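Local structure of N-acetyltransferase domain-containing protein (Pyrococcus horikoshii, 1WWZ) at residues V67-D73 with A87-V93; L107-L111 with L135-F141. The protein binds acetyl-coenzyme A and probably acts as a GNAT-family acyltransferase whose acceptor substrate is unknown. One frame throughout, in Å; residues are numbered along the deposited sequence.

Contact 1: residues V67-D73 with A87-V93; sequences VGFIVCD and AIHEFVV. With ACO (acetyl coenzyme *a), chain C.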
ATOM      1  N   VAL A  67      -4.787   9.214 -13.940  1.00 24.77           N
ATOM      2  CA  VAL A  67      -3.966  10.326 -13.479  1.00 23.57           C
ATOM      3  C   VAL A  67      -2.545   9.892 -13.165  1.00 21.40           C
ATOM      4  O   VAL A  67      -1.702  10.712 -12.810  1.00 20.80           O
ATOM      5  CB  VAL A  67      -4.571  10.990 -12.223  1.00 23.96           C
ATOM      6  CG1 VAL A  67      -5.993  11.443 -12.513  1.00 23.76           C
ATOM      7  CG2 VAL A  67      -4.539  10.027 -11.054  1.00 23.18           C
ATOM      8  N   GLY A  68      -2.285   8.596 -13.293  1.00 18.89           N
ATOM      9  CA  GLY A  68      -0.957   8.085 -13.019  1.00 16.91           C
ATOM     10  C   GLY A  68      -0.889   6.600 -13.310  1.00 17.05           C
ATOM     11  O   GLY A  68      -1.922   5.945 -13.430  1.00 16.43           O
ATOM     12  N   PHE A  69       0.319   6.067 -13.448  1.00 16.01           N
ATOM     13  CA  PHE A  69       0.462   4.644 -13.703  1.00 16.11           C
ATOM     14  C   PHE A  69       1.847   4.136 -13.366  1.00 14.74           C
ATOM     15  O   PHE A  69       2.794   4.909 -13.219  1.00 14.66           O
ATOM     16  CB  PHE A  69       0.086   4.308 -15.164  1.00 16.53           C
ATOM     17  CG  PHE A  69       1.057   4.815 -16.200  1.00 17.90           C
ATOM     18  CD1 PHE A  69       2.088   4.003 -16.665  1.00 19.85           C
ATOM     19  CD2 PHE A  69       0.909   6.087 -16.753  1.00 20.11           C
ATOM     20  CE1 PHE A  69       2.954   4.443 -17.672  1.00 18.92           C
ATOM     21  CE2 PHE A  69       1.769   6.539 -17.760  1.00 19.43           C
ATOM     22  CZ  PHE A  69       2.792   5.716 -18.220  1.00 20.61           C
ATOM     23  N   ILE A  70       1.948   2.826 -13.202  1.00 15.07           N
ATOM     24  CA  ILE A  70       3.219   2.198 -12.889  1.00 15.01           C
ATOM     25  C   ILE A  70       3.236   0.876 -13.639  1.00 14.23           C
ATOM     26  O   ILE A  70       2.208   0.206 -13.758  1.00 15.74           O
ATOM     27  CB  ILE A  70       3.385   1.999 -11.351  1.00 14.52           C
ATOM     28  CG1 ILE A  70       4.795   1.494 -11.040  1.00 13.81           C
ATOM     29  CG2 ILE A  70       2.316   1.048 -10.810  1.00 14.35           C
ATOM     30  CD1 ILE A  70       5.156   1.575  -9.550  1.00 17.03           C
ATOM     31  N   VAL A  71       4.397   0.524 -14.174  1.00 13.86           N
ATOM     32  CA  VAL A  71       4.554  -0.705 -14.942  1.00 15.05           C
ATOM     33  C   VAL A  71       5.443  -1.655 -14.163  1.00 13.77           C
ATOM     34  O   VAL A  71       6.626  -1.388 -13.978  1.00 14.01           O
ATOM     35  CB  VAL A  71       5.189  -0.400 -16.310  1.00 15.81           C
ATOM     36  CG1 VAL A  71       5.364  -1.683 -17.111  1.00 16.64           C
ATOM     37  CG2 VAL A  71       4.308   0.590 -17.065  1.00 16.19           C
ATOM     38  N   CYS A  72       4.851  -2.757 -13.711  1.00 14.92           N
ATOM     39  CA  CYS A  72       5.545  -3.759 -12.904  1.00 15.58           C
ATOM     40  C   CYS A  72       5.780  -5.040 -13.698  1.00 15.86           C
ATOM     41  O   CYS A  72       4.836  -5.652 -14.189  1.00 18.18           O
ATOM     42  CB  CYS A  72       4.707  -4.060 -11.664  1.00 15.97           C
ATOM     43  SG  CYS A  72       3.976  -2.571 -10.923  1.00 19.64           S
ATOM     44  N   ASP A  73       7.041  -5.445 -13.806  1.00 15.13           N
ATOM     45  CA  ASP A  73       7.411  -6.640 -14.561  1.00 15.84           C
ATOM     46  C   ASP A  73       7.868  -7.759 -13.627  1.00 15.58           C
ATOM     47  O   ASP A  73       8.936  -7.668 -13.032  1.00 15.79           O
ATOM     48  CB  ASP A  73       8.549  -6.295 -15.526  1.00 16.54           C
ATOM     49  CG  ASP A  73       8.732  -7.334 -16.618  1.00 18.75           C
ATOM     50  OD1 ASP A  73       8.402  -8.515 -16.383  1.00 18.78           O
ATOM     51  OD2 ASP A  73       9.220  -6.963 -17.707  1.00 17.05           O
ATOM     52  N   ALA A  87      10.816  -5.836 -11.810  1.00 14.79           N
ATOM     53  CA  ALA A  87      11.305  -4.548 -12.274  1.00 15.30           C
ATOM     54  C   ALA A  87      10.175  -3.552 -12.401  1.00 14.95           C
ATOM     55  O   ALA A  87       9.024  -3.934 -12.571  1.00 15.15           O
ATOM     56  CB  ALA A  87      12.003  -4.707 -13.631  1.00 17.16           C
ATOM     57  N   ILE A  88      10.516  -2.272 -12.287  1.00 14.50           N
ATOM     58  CA  ILE A  88       9.562  -1.189 -12.466  1.00 14.78           C
ATOM     59  C   ILE A  88      10.082  -0.509 -13.727  1.00 14.77           C
ATOM     60  O   ILE A  88      11.168   0.062 -13.712  1.00 15.51           O
ATOM     61  CB  ILE A  88       9.589  -0.175 -11.293  1.00 15.18           C
ATOM     62  CG1 ILE A  88       9.237  -0.881  -9.977  1.00 15.08           C
ATOM     63  CG2 ILE A  88       8.596   0.956 -11.569  1.00 16.58           C
ATOM     64  CD1 ILE A  88       9.233   0.028  -8.742  1.00 15.72           C
ATOM     65  N   HIS A  89       9.326  -0.594 -14.820  1.00 14.89           N
ATOM     66  CA  HIS A  89       9.751   0.002 -16.085  1.00 14.66           C
ATOM     67  C   HIS A  89       9.377   1.467 -16.231  1.00 14.79           C
ATOM     68  O   HIS A  89      10.074   2.222 -16.904  1.00 16.02           O
ATOM     69  CB  HIS A  89       9.160  -0.767 -17.268  1.00 14.12           C
ATOM     70  CG  HIS A  89       9.716  -2.146 -17.430  1.00 15.59           C
ATOM     71  ND1 HIS A  89      11.067  -2.395 -17.521  1.00 17.93           N
ATOM     72  CD2 HIS A  89       9.100  -3.347 -17.549  1.00 15.87           C
ATOM     73  CE1 HIS A  89      11.261  -3.692 -17.691  1.00 16.73           C
ATOM     74  NE2 HIS A  89      10.084  -4.291 -17.712  1.00 16.49           N
ATOM     75  N   GLU A  90       8.267   1.857 -15.621  1.00 14.89           N
ATOM     76  CA  GLU A  90       7.810   3.234 -15.699  1.00 15.42           C
ATOM     77  C   GLU A  90       6.955   3.541 -14.479  1.00 15.24           C
ATOM     78  O   GLU A  90       6.350   2.647 -13.900  1.00 13.48           O
ATOM     79  CB  GLU A  90       7.010   3.460 -16.983  1.00 16.26           C
ATOM     80  CG  GLU A  90       6.743   4.931 -17.240  1.00 18.02           C
ATOM     81  CD  GLU A  90       8.001   5.763 -17.089  1.00 18.77           C
ATOM     82  OE1 GLU A  90       8.861   5.710 -17.993  1.00 19.53           O
ATOM     83  OE2 GLU A  90       8.140   6.455 -16.056  1.00 19.19           O
ATOM     84  N   PHE A  91       6.905   4.812 -14.103  1.00 14.97           N
ATOM     85  CA  PHE A  91       6.164   5.226 -12.919  1.00 14.22           C
ATOM     86  C   PHE A  91       5.990   6.733 -13.030  1.00 15.47           C
ATOM     87  O   PHE A  91       6.958   7.483 -12.931  1.00 16.12           O
ATOM     88  CB  PHE A  91       7.002   4.850 -11.694  1.00 14.43           C
ATOM     89  CG  PHE A  91       6.409   5.259 -10.379  1.00 14.16           C
ATOM     90  CD1 PHE A  91       5.035   5.366 -10.206  1.00 12.67           C
ATOM     91  CD2 PHE A  91       7.243   5.468  -9.283  1.00 15.89           C
ATOM     92  CE1 PHE A  91       4.497   5.672  -8.957  1.00 11.71           C
ATOM     93  CE2 PHE A  91       6.714   5.774  -8.027  1.00 16.23           C
ATOM     94  CZ  PHE A  91       5.340   5.875  -7.867  1.00 15.67           C
ATOM     95  N   VAL A  92       4.759   7.182 -13.244  1.00 14.81           N
ATOM     96  CA  VAL A  92       4.539   8.611 -13.399  1.00 15.74           C
ATOM     97  C   VAL A  92       3.122   9.038 -13.047  1.00 15.68           C
ATOM     98  O   VAL A  92       2.157   8.305 -13.267  1.00 15.87           O
ATOM     99  CB  VAL A  92       4.868   9.047 -14.852  1.00 16.15           C
ATOM    100  CG1 VAL A  92       4.006   8.269 -15.836  1.00 18.58           C
ATOM    101  CG2 VAL A  92       4.657  10.547 -15.025  1.00 17.20           C
ATOM    102  N   VAL A  93       3.013  10.234 -12.489  1.00 16.48           N
ATOM    103  CA  VAL A  93       1.726  10.786 -12.102  1.00 18.19           C
ATOM    104  C   VAL A  93       1.572  12.167 -12.726  1.00 17.86           C
ATOM    105  O   VAL A  93       2.529  12.936 -12.775  1.00 18.14           O
ATOM    106  CB  VAL A  93       1.624  10.906 -10.569  1.00 17.79           C
ATOM    107  CG1 VAL A  93       0.355  11.650 -10.186  1.00 19.14           C
ATOM    108  CG2 VAL A  93       1.638   9.520  -9.940  1.00 17.30           C
TER
HETATM  109  N1A ACO C1001      11.007  15.852  -3.488  1.00 47.04           N
HETATM  110  C2A ACO C1001      11.143  15.193  -2.336  1.00 46.29           C
HETATM  111  N3A ACO C1001      10.476  14.058  -1.970  1.00 46.43           N
HETATM  112  C4A ACO C1001       9.580  13.609  -2.954  1.00 46.35           C
HETATM  113  C5A ACO C1001       9.377  14.239  -4.166  1.00 46.76           C
HETATM  114  C6A ACO C1001      10.149  15.443  -4.432  1.00 46.92           C
HETATM  115  N6A ACO C1001      10.013  16.135  -5.568  1.00 47.41           N
HETATM  116  N7A ACO C1001       8.421  13.556  -4.909  1.00 46.48           N
HETATM  117  C8A ACO C1001       8.085  12.549  -4.149  1.00 46.23           C
HETATM  118  N9A ACO C1001       8.755  12.506  -2.930  1.00 45.20           N
HETATM  119  C1B ACO C1001       8.639  11.549  -1.843  1.00 44.31           C
HETATM  120  C2B ACO C1001       8.029  12.119  -0.551  1.00 44.05           C
HETATM  121  O2B ACO C1001       8.553  11.336   0.541  1.00 43.93           O
HETATM  122  C3B ACO C1001       6.505  12.001  -0.824  1.00 43.32           C
HETATM  123  O3B ACO C1001       5.867  11.904   0.464  1.00 44.49           O
HETATM  124  P3B ACO C1001       5.286  13.124   1.337  1.00 45.57           P
HETATM  125  O7A ACO C1001       6.495  13.960   1.630  1.00 44.86           O
HETATM  126  O8A ACO C1001       4.736  12.505   2.533  1.00 46.32           O
HETATM  127  O9A ACO C1001       4.276  13.806   0.498  1.00 45.29           O
HETATM  128  C4B ACO C1001       6.409  10.696  -1.570  1.00 41.68           C
HETATM  129  O4B ACO C1001       7.743  10.503  -2.119  1.00 43.34           O
HETATM  130  C5B ACO C1001       5.510  10.705  -2.787  1.00 37.98           C
HETATM  131  O5B ACO C1001       4.249  11.315  -2.574  1.00 31.93           O
HETATM  132  P1A ACO C1001       3.146  11.194  -3.712  1.00 27.94           P
HETATM  133  O1A ACO C1001       2.250  12.342  -3.578  1.00 27.26           O
HETATM  134  O2A ACO C1001       2.526   9.813  -3.620  1.00 29.75           O
HETATM  135  O3A ACO C1001       4.069  11.489  -5.035  1.00 29.32           O
HETATM  136  P2A ACO C1001       3.615  11.507  -6.514  1.00 24.55           P
HETATM  137  O4A ACO C1001       4.017  12.844  -6.992  1.00 28.82           O
HETATM  138  O5A ACO C1001       2.169  11.156  -6.542  1.00 23.23           O
HETATM  139  O6A ACO C1001       4.421  10.391  -7.240  1.00 24.11           O
HETATM  140  CBP ACO C1001       6.356  10.296  -8.818  1.00 21.66           C
HETATM  141  CCP ACO C1001       5.910  10.369  -7.377  1.00 22.69           C
HETATM  142  CDP ACO C1001       7.916  10.166  -8.795  1.00 21.28           C
HETATM  143  CEP ACO C1001       5.700   9.083  -9.514  1.00 20.22           C
HETATM  144  CAP ACO C1001       5.895  11.624  -9.533  1.00 19.66           C
HETATM  145  OAP ACO C1001       6.532  12.736  -8.908  1.00 20.02           O
HETATM  146  C9P ACO C1001       6.218  11.720 -11.047  1.00 17.98           C
HETATM  147  O9P ACO C1001       5.415  11.358 -11.896  1.00 16.89           O
HETATM  148  N8P ACO C1001       7.452  12.219 -11.378  1.00 19.22           N
HETATM  149  C7P ACO C1001       7.940  12.375 -12.771  1.00 19.67           C
HETATM  150  C6P ACO C1001       8.289  11.045 -13.469  1.00 22.22           C
HETATM  151  C5P ACO C1001       9.370  10.278 -12.748  1.00 24.16           C
HETATM  152  O5P ACO C1001      10.421  10.850 -12.361  1.00 24.75           O
HETATM  153  N4P ACO C1001       9.205   8.981 -12.540  1.00 25.13           N
HETATM  154  C3P ACO C1001      10.005   7.924 -11.912  1.00 27.64           C
HETATM  155  C2P ACO C1001      11.008   7.501 -12.989  1.00 30.76           C
HETATM  156  S1P ACO C1001      12.034   6.108 -12.269  1.00 34.17           S
HETATM  157  C   ACO C1001      11.311   4.901 -12.872  1.00 35.60           C
HETATM  158  O   ACO C1001      10.265   4.875 -13.672  1.00 37.41           O
HETATM  159  CH3 ACO C1001      11.625   3.291 -12.698  1.00 34.99           C

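Contact 2: residues L107-L111 with L135-F141; sequences LITCL and LYEKFGF. With ACO (acetyl coenzyme *a), chain C.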
ATOM      1  N   LEU A 107       3.007   2.712  -5.907  1.00 15.23           N
ATOM      2  CA  LEU A 107       4.214   1.984  -5.524  1.00 14.75           C
ATOM      3  C   LEU A 107       3.895   0.831  -4.578  1.00 15.36           C
ATOM      4  O   LEU A 107       4.434  -0.268  -4.722  1.00 15.62           O
ATOM      5  CB  LEU A 107       5.239   2.936  -4.894  1.00 15.74           C
ATOM      6  CG  LEU A 107       6.631   2.367  -4.584  1.00 17.51           C
ATOM      7  CD1 LEU A 107       7.220   1.700  -5.827  1.00 17.02           C
ATOM      8  CD2 LEU A 107       7.539   3.492  -4.104  1.00 17.67           C
ATOM      9  N   ILE A 108       3.014   1.077  -3.613  1.00 13.74           N
ATOM     10  CA  ILE A 108       2.614   0.035  -2.676  1.00 14.52           C
ATOM     11  C   ILE A 108       1.945  -1.105  -3.451  1.00 13.96           C
ATOM     12  O   ILE A 108       2.194  -2.280  -3.185  1.00 14.52           O
ATOM     13  CB  ILE A 108       1.642   0.598  -1.612  1.00 14.19           C
ATOM     14  CG1 ILE A 108       2.417   1.528  -0.669  1.00 14.62           C
ATOM     15  CG2 ILE A 108       0.976  -0.540  -0.839  1.00 14.28           C
ATOM     16  CD1 ILE A 108       1.543   2.273   0.341  1.00 16.20           C
ATOM     17  N   THR A 109       1.105  -0.745  -4.417  1.00 14.35           N
ATOM     18  CA  THR A 109       0.422  -1.733  -5.243  1.00 16.00           C
ATOM     19  C   THR A 109       1.467  -2.554  -5.991  1.00 15.65           C
ATOM     20  O   THR A 109       1.360  -3.778  -6.093  1.00 16.04           O
ATOM     21  CB  THR A 109      -0.506  -1.048  -6.263  1.00 16.62           C
ATOM     22  OG1 THR A 109      -1.531  -0.336  -5.563  1.00 17.43           O
ATOM     23  CG2 THR A 109      -1.153  -2.078  -7.184  1.00 18.11           C
ATOM     24  N   CYS A 110       2.475  -1.865  -6.515  1.00 14.31           N
ATOM     25  CA  CYS A 110       3.555  -2.518  -7.246  1.00 16.43           C
ATOM     26  C   CYS A 110       4.331  -3.493  -6.363  1.00 16.42           C
ATOM     27  O   CYS A 110       4.619  -4.621  -6.768  1.00 17.04           O
ATOM     28  CB  CYS A 110       4.517  -1.467  -7.805  1.00 16.69           C
ATOM     29  SG  CYS A 110       6.060  -2.155  -8.459  1.00 18.31           S
ATOM     30  N   LEU A 111       4.673  -3.058  -5.154  1.00 16.98           N
ATOM     31  CA  LEU A 111       5.424  -3.908  -4.240  1.00 18.63           C
ATOM     32  C   LEU A 111       4.635  -5.153  -3.856  1.00 19.30           C
ATOM     33  O   LEU A 111       5.199  -6.245  -3.760  1.00 19.00           O
ATOM     34  CB  LEU A 111       5.827  -3.125  -2.984  1.00 19.92           C
ATOM     35  CG  LEU A 111       6.815  -1.977  -3.220  1.00 22.98           C
ATOM     36  CD1 LEU A 111       7.303  -1.434  -1.887  1.00 23.18           C
ATOM     37  CD2 LEU A 111       7.995  -2.471  -4.031  1.00 24.21           C
ATOM     38  N   LEU A 135      11.619   8.848  -2.696  1.00 21.84           N
ATOM     39  CA  LEU A 135      10.466   7.978  -2.512  1.00 20.72           C
ATOM     40  C   LEU A 135      10.903   6.514  -2.479  1.00 19.17           C
ATOM     41  O   LEU A 135      10.499   5.755  -1.600  1.00 19.10           O
ATOM     42  CB  LEU A 135       9.445   8.195  -3.637  1.00 21.02           C
ATOM     43  CG  LEU A 135       8.202   7.293  -3.616  1.00 22.19           C
ATOM     44  CD1 LEU A 135       7.539   7.344  -2.239  1.00 22.68           C
ATOM     45  CD2 LEU A 135       7.229   7.741  -4.700  1.00 23.52           C
ATOM     46  N   TYR A 136      11.732   6.111  -3.436  1.00 17.82           N
ATOM     47  CA  TYR A 136      12.190   4.725  -3.472  1.00 17.36           C
ATOM     48  C   TYR A 136      12.953   4.305  -2.210  1.00 17.78           C
ATOM     49  O   TYR A 136      12.757   3.199  -1.702  1.00 17.23           O
ATOM     50  CB  TYR A 136      13.070   4.476  -4.703  1.00 15.66           C
ATOM     51  CG  TYR A 136      12.334   4.563  -6.027  1.00 16.83           C
ATOM     52  CD1 TYR A 136      11.081   3.966  -6.194  1.00 17.96           C
ATOM     53  CD2 TYR A 136      12.909   5.205  -7.122  1.00 16.96           C
ATOM     54  CE1 TYR A 136      10.421   4.007  -7.428  1.00 18.97           C
ATOM     55  CE2 TYR A 136      12.260   5.249  -8.356  1.00 17.73           C
ATOM     56  CZ  TYR A 136      11.017   4.647  -8.501  1.00 19.64           C
ATOM     57  OH  TYR A 136      10.381   4.678  -9.724  1.00 19.61           O
ATOM     58  N   GLU A 137      13.823   5.177  -1.709  1.00 20.24           N
ATOM     59  CA  GLU A 137      14.599   4.849  -0.515  1.00 21.71           C
ATOM     60  C   GLU A 137      13.699   4.687   0.711  1.00 22.97           C
ATOM     61  O   GLU A 137      13.970   3.867   1.588  1.00 22.67           O
ATOM     62  CB  GLU A 137      15.663   5.922  -0.252  1.00 23.95           C
ATOM     63  CG  GLU A 137      16.654   6.092  -1.393  1.00 27.24           C
ATOM     64  CD  GLU A 137      17.839   6.966  -1.021  1.00 30.45           C
ATOM     65  OE1 GLU A 137      17.623   8.039  -0.421  1.00 30.62           O
ATOM     66  OE2 GLU A 137      18.985   6.582  -1.336  1.00 31.87           O
ATOM     67  N   LYS A 138      12.626   5.466   0.762  1.00 23.82           N
ATOM     68  CA  LYS A 138      11.683   5.387   1.873  1.00 24.08           C
ATOM     69  C   LYS A 138      11.003   4.027   1.895  1.00 24.45           C
ATOM     70  O   LYS A 138      10.494   3.587   2.928  1.00 23.68           O
ATOM     71  CB  LYS A 138      10.633   6.484   1.744  1.00 26.59           C
ATOM     72  CG  LYS A 138      11.171   7.846   2.100  1.00 29.67           C
ATOM     73  CD  LYS A 138      10.230   8.945   1.668  1.00 33.04           C
ATOM     74  CE  LYS A 138      10.568  10.227   2.402  1.00 34.84           C
ATOM     75  NZ  LYS A 138       9.302  10.909   2.786  1.00 37.75           N
ATOM     76  N   PHE A 139      10.992   3.365   0.743  1.00 22.38           N
ATOM     77  CA  PHE A 139      10.373   2.058   0.634  1.00 22.22           C
ATOM     78  C   PHE A 139      11.378   0.918   0.625  1.00 22.23           C
ATOM     79  O   PHE A 139      11.042  -0.213   0.281  1.00 23.42           O
ATOM     80  CB  PHE A 139       9.482   2.010  -0.606  1.00 20.74           C
ATOM     81  CG  PHE A 139       8.126   2.603  -0.377  1.00 20.26           C
ATOM     82  CD1 PHE A 139       7.070   1.804   0.051  1.00 19.99           C
ATOM     83  CD2 PHE A 139       7.919   3.972  -0.514  1.00 20.35           C
ATOM     84  CE1 PHE A 139       5.825   2.358   0.342  1.00 19.32           C
ATOM     85  CE2 PHE A 139       6.678   4.537  -0.224  1.00 20.87           C
ATOM     86  CZ  PHE A 139       5.629   3.728   0.205  1.00 20.19           C
ATOM     87  N   GLY A 140      12.615   1.219   1.002  1.00 22.95           N
ATOM     88  CA  GLY A 140      13.624   0.179   1.067  1.00 21.81           C
ATOM     89  C   GLY A 140      14.565   0.004  -0.103  1.00 21.76           C
ATOM     90  O   GLY A 140      15.439  -0.860  -0.047  1.00 22.56           O
ATOM     91  N   PHE A 141      14.397   0.787  -1.164  1.00 20.58           N
ATOM     92  CA  PHE A 141      15.284   0.671  -2.318  1.00 20.63           C
ATOM     93  C   PHE A 141      16.629   1.303  -1.986  1.00 22.04           C
ATOM     94  O   PHE A 141      16.695   2.300  -1.266  1.00 22.75           O
ATOM     95  CB  PHE A 141      14.677   1.370  -3.540  1.00 19.72           C
ATOM     96  CG  PHE A 141      13.616   0.564  -4.239  1.00 19.83           C
ATOM     97  CD1 PHE A 141      13.950  -0.288  -5.287  1.00 19.42           C
ATOM     98  CD2 PHE A 141      12.284   0.648  -3.843  1.00 20.06           C
ATOM     99  CE1 PHE A 141      12.976  -1.043  -5.934  1.00 20.05           C
ATOM    100  CE2 PHE A 141      11.297  -0.105  -4.484  1.00 20.92           C
ATOM    101  CZ  PHE A 141      11.646  -0.952  -5.533  1.00 20.60           C
TER
HETATM  102  N1A ACO C1001      11.007  15.852  -3.488  1.00 47.04           N
HETATM  103  C2A ACO C1001      11.143  15.193  -2.336  1.00 46.29           C
HETATM  104  N3A ACO C1001      10.476  14.058  -1.970  1.00 46.43           N
HETATM  105  C4A ACO C1001       9.580  13.609  -2.954  1.00 46.35           C
HETATM  106  C5A ACO C1001       9.377  14.239  -4.166  1.00 46.76           C
HETATM  107  C6A ACO C1001      10.149  15.443  -4.432  1.00 46.92           C
HETATM  108  N6A ACO C1001      10.013  16.135  -5.568  1.00 47.41           N
HETATM  109  N7A ACO C1001       8.421  13.556  -4.909  1.00 46.48           N
HETATM  110  C8A ACO C1001       8.085  12.549  -4.149  1.00 46.23           C
HETATM  111  N9A ACO C1001       8.755  12.506  -2.930  1.00 45.20           N
HETATM  112  C1B ACO C1001       8.639  11.549  -1.843  1.00 44.31           C
HETATM  113  C2B ACO C1001       8.029  12.119  -0.551  1.00 44.05           C
HETATM  114  O2B ACO C1001       8.553  11.336   0.541  1.00 43.93           O
HETATM  115  C3B ACO C1001       6.505  12.001  -0.824  1.00 43.32           C
HETATM  116  O3B ACO C1001       5.867  11.904   0.464  1.00 44.49           O
HETATM  117  P3B ACO C1001       5.286  13.124   1.337  1.00 45.57           P
HETATM  118  O7A ACO C1001       6.495  13.960   1.630  1.00 44.86           O
HETATM  119  O8A ACO C1001       4.736  12.505   2.533  1.00 46.32           O
HETATM  120  O9A ACO C1001       4.276  13.806   0.498  1.00 45.29           O
HETATM  121  C4B ACO C1001       6.409  10.696  -1.570  1.00 41.68           C
HETATM  122  O4B ACO C1001       7.743  10.503  -2.119  1.00 43.34           O
HETATM  123  C5B ACO C1001       5.510  10.705  -2.787  1.00 37.98           C
HETATM  124  O5B ACO C1001       4.249  11.315  -2.574  1.00 31.93           O
HETATM  125  P1A ACO C1001       3.146  11.194  -3.712  1.00 27.94           P
HETATM  126  O1A ACO C1001       2.250  12.342  -3.578  1.00 27.26           O
HETATM  127  O2A ACO C1001       2.526   9.813  -3.620  1.00 29.75           O
HETATM  128  O3A ACO C1001       4.069  11.489  -5.035  1.00 29.32           O
HETATM  129  P2A ACO C1001       3.615  11.507  -6.514  1.00 24.55           P
HETATM  130  O4A ACO C1001       4.017  12.844  -6.992  1.00 28.82           O
HETATM  131  O5A ACO C1001       2.169  11.156  -6.542  1.00 23.23           O
HETATM  132  O6A ACO C1001       4.421  10.391  -7.240  1.00 24.11           O
HETATM  133  CBP ACO C1001       6.356  10.296  -8.818  1.00 21.66           C
HETATM  134  CCP ACO C1001       5.910  10.369  -7.377  1.00 22.69           C
HETATM  135  CDP ACO C1001       7.916  10.166  -8.795  1.00 21.28           C
HETATM  136  CEP ACO C1001       5.700   9.083  -9.514  1.00 20.22           C
HETATM  137  CAP ACO C1001       5.895  11.624  -9.533  1.00 19.66           C
HETATM  138  OAP ACO C1001       6.532  12.736  -8.908  1.00 20.02           O
HETATM  139  C9P ACO C1001       6.218  11.720 -11.047  1.00 17.98           C
HETATM  140  O9P ACO C1001       5.415  11.358 -11.896  1.00 16.89           O
HETATM  141  N8P ACO C1001       7.452  12.219 -11.378  1.00 19.22           N
HETATM  142  C7P ACO C1001       7.940  12.375 -12.771  1.00 19.67           C
HETATM  143  C6P ACO C1001       8.289  11.045 -13.469  1.00 22.22           C
HETATM  144  C5P ACO C1001       9.370  10.278 -12.748  1.00 24.16           C
HETATM  145  O5P ACO C1001      10.421  10.850 -12.361  1.00 24.75           O
HETATM  146  N4P ACO C1001       9.205   8.981 -12.540  1.00 25.13           N
HETATM  147  C3P ACO C1001      10.005   7.924 -11.912  1.00 27.64           C
HETATM  148  C2P ACO C1001      11.008   7.501 -12.989  1.00 30.76           C
HETATM  149  S1P ACO C1001      12.034   6.108 -12.269  1.00 34.17           S
HETATM  150  C   ACO C1001      11.311   4.901 -12.872  1.00 35.60           C
HETATM  151  O   ACO C1001      10.265   4.875 -13.672  1.00 37.41           O
HETATM  152  CH3 ACO C1001      11.625   3.291 -12.698  1.00 34.99           C

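Contact 1: residues V67-D73 with A87-V93
Val-67 O takes a CA-H...O contact from Val-93 CA (3.5 Å). Pairing begins with Gly-68 and Val-93, non-hydrogen-bonded, their CA atoms 3.9 Å apart; a CB on Gly-68 would clash with Val-93 CG2. Phe-69 closes a two-way backbone pair with Val-92 (Phe-69 N to Val-92 O 2.9 Å, Val-92 N to Phe-69 O 3.0 Å), and Val-92 CG1 sits over its ring. On the other face of the sheet, Ile-70 lays CD1 over the Phe-91 ring, 4.1 Å from its centroid. This is the central hairpin of the GNAT fold, and its second strand receives the cofactor as a further strand would: Phe-91 O accepts from ACO N4P and Val-93 N donates to ACO O9P, both at 2.7 Å. At Val-71 a beta bulge, as in this strand of GNAT enzymes, sets His-89 and Glu-90 opposite one residue: Val-71 N donates to Glu-90 O, Val-71 O accepts from His-89 N (both 2.9 Å). Asp-73 pairs both ways with Ala-87, and its OD2 accepts from His-89 NE2 at 2.8 Å.

Contact 2: residues L107-L111 with L135-F141
Leu-107 is the main bump here. Its t,p rotamer drives CD2 into a hollow lined by Leu-135, Tyr-136 and Phe-139: CD2 stands 3.9 Å from Leu-135 CG, 4.1 Å from Tyr-136 CD1 and 3.6 Å from Phe-139 CD2, and it lies over the Phe-139 face as a CH-pi contact, 4.1 Å from the centroid. The Phe-139 ring is itself a bump, reaching across to three aliphatic side chains of segment 107-111: besides Leu-107 it meets Ile-108 (CG1 to Phe-139 CE1, 3.7 Å) and Leu-111 (CD1 to Phe-139 CD1, 3.8 Å). A Schellman motif ends helix 130-138, with Phe-141 N bonded to Tyr-136 O, Gly-140 N to Glu-137 O, and Gly-140 at positive phi as C-prime; beyond it the chain turns and Phe-141 comes back beside Leu-111, Phe-141 CE2 to Leu-111 CD2 being 4.1 Å. In this GNAT fold the same short helix also borders the cofactor: Leu-135 CD1 is 3.2 Å from ACO O4B, Tyr-136 OH 3.3 Å from the acetyl ACO C, and Lys-138 NZ makes a very short 2.4 Å hydrogen bond to ACO O2B.

Contact 1 closes before contact 2 opens: the hairpin of strands 65-78 and 83-93 leads through the loop 94-101 into helix 102-115, and helix 130-138 follows after strand 120-126. Their centres lie 12 Å apart, and they touch through Cys-110, which packs against Ile-70, Cys-72 and Ile-88 on the face of the hairpin that helix 102-115 covers. A second meeting point is Phe-91 CD2 with Tyr-136 OH, 3.3 Å apart. Acetyl-CoA bridges the two: the pantetheine arm runs along strand 83-93, while helix 130-138 borders its ribose and its acetyl group, and the N-terminal turn of helix 102-115 binds it through the backbone of Gly-103 and Arg-104.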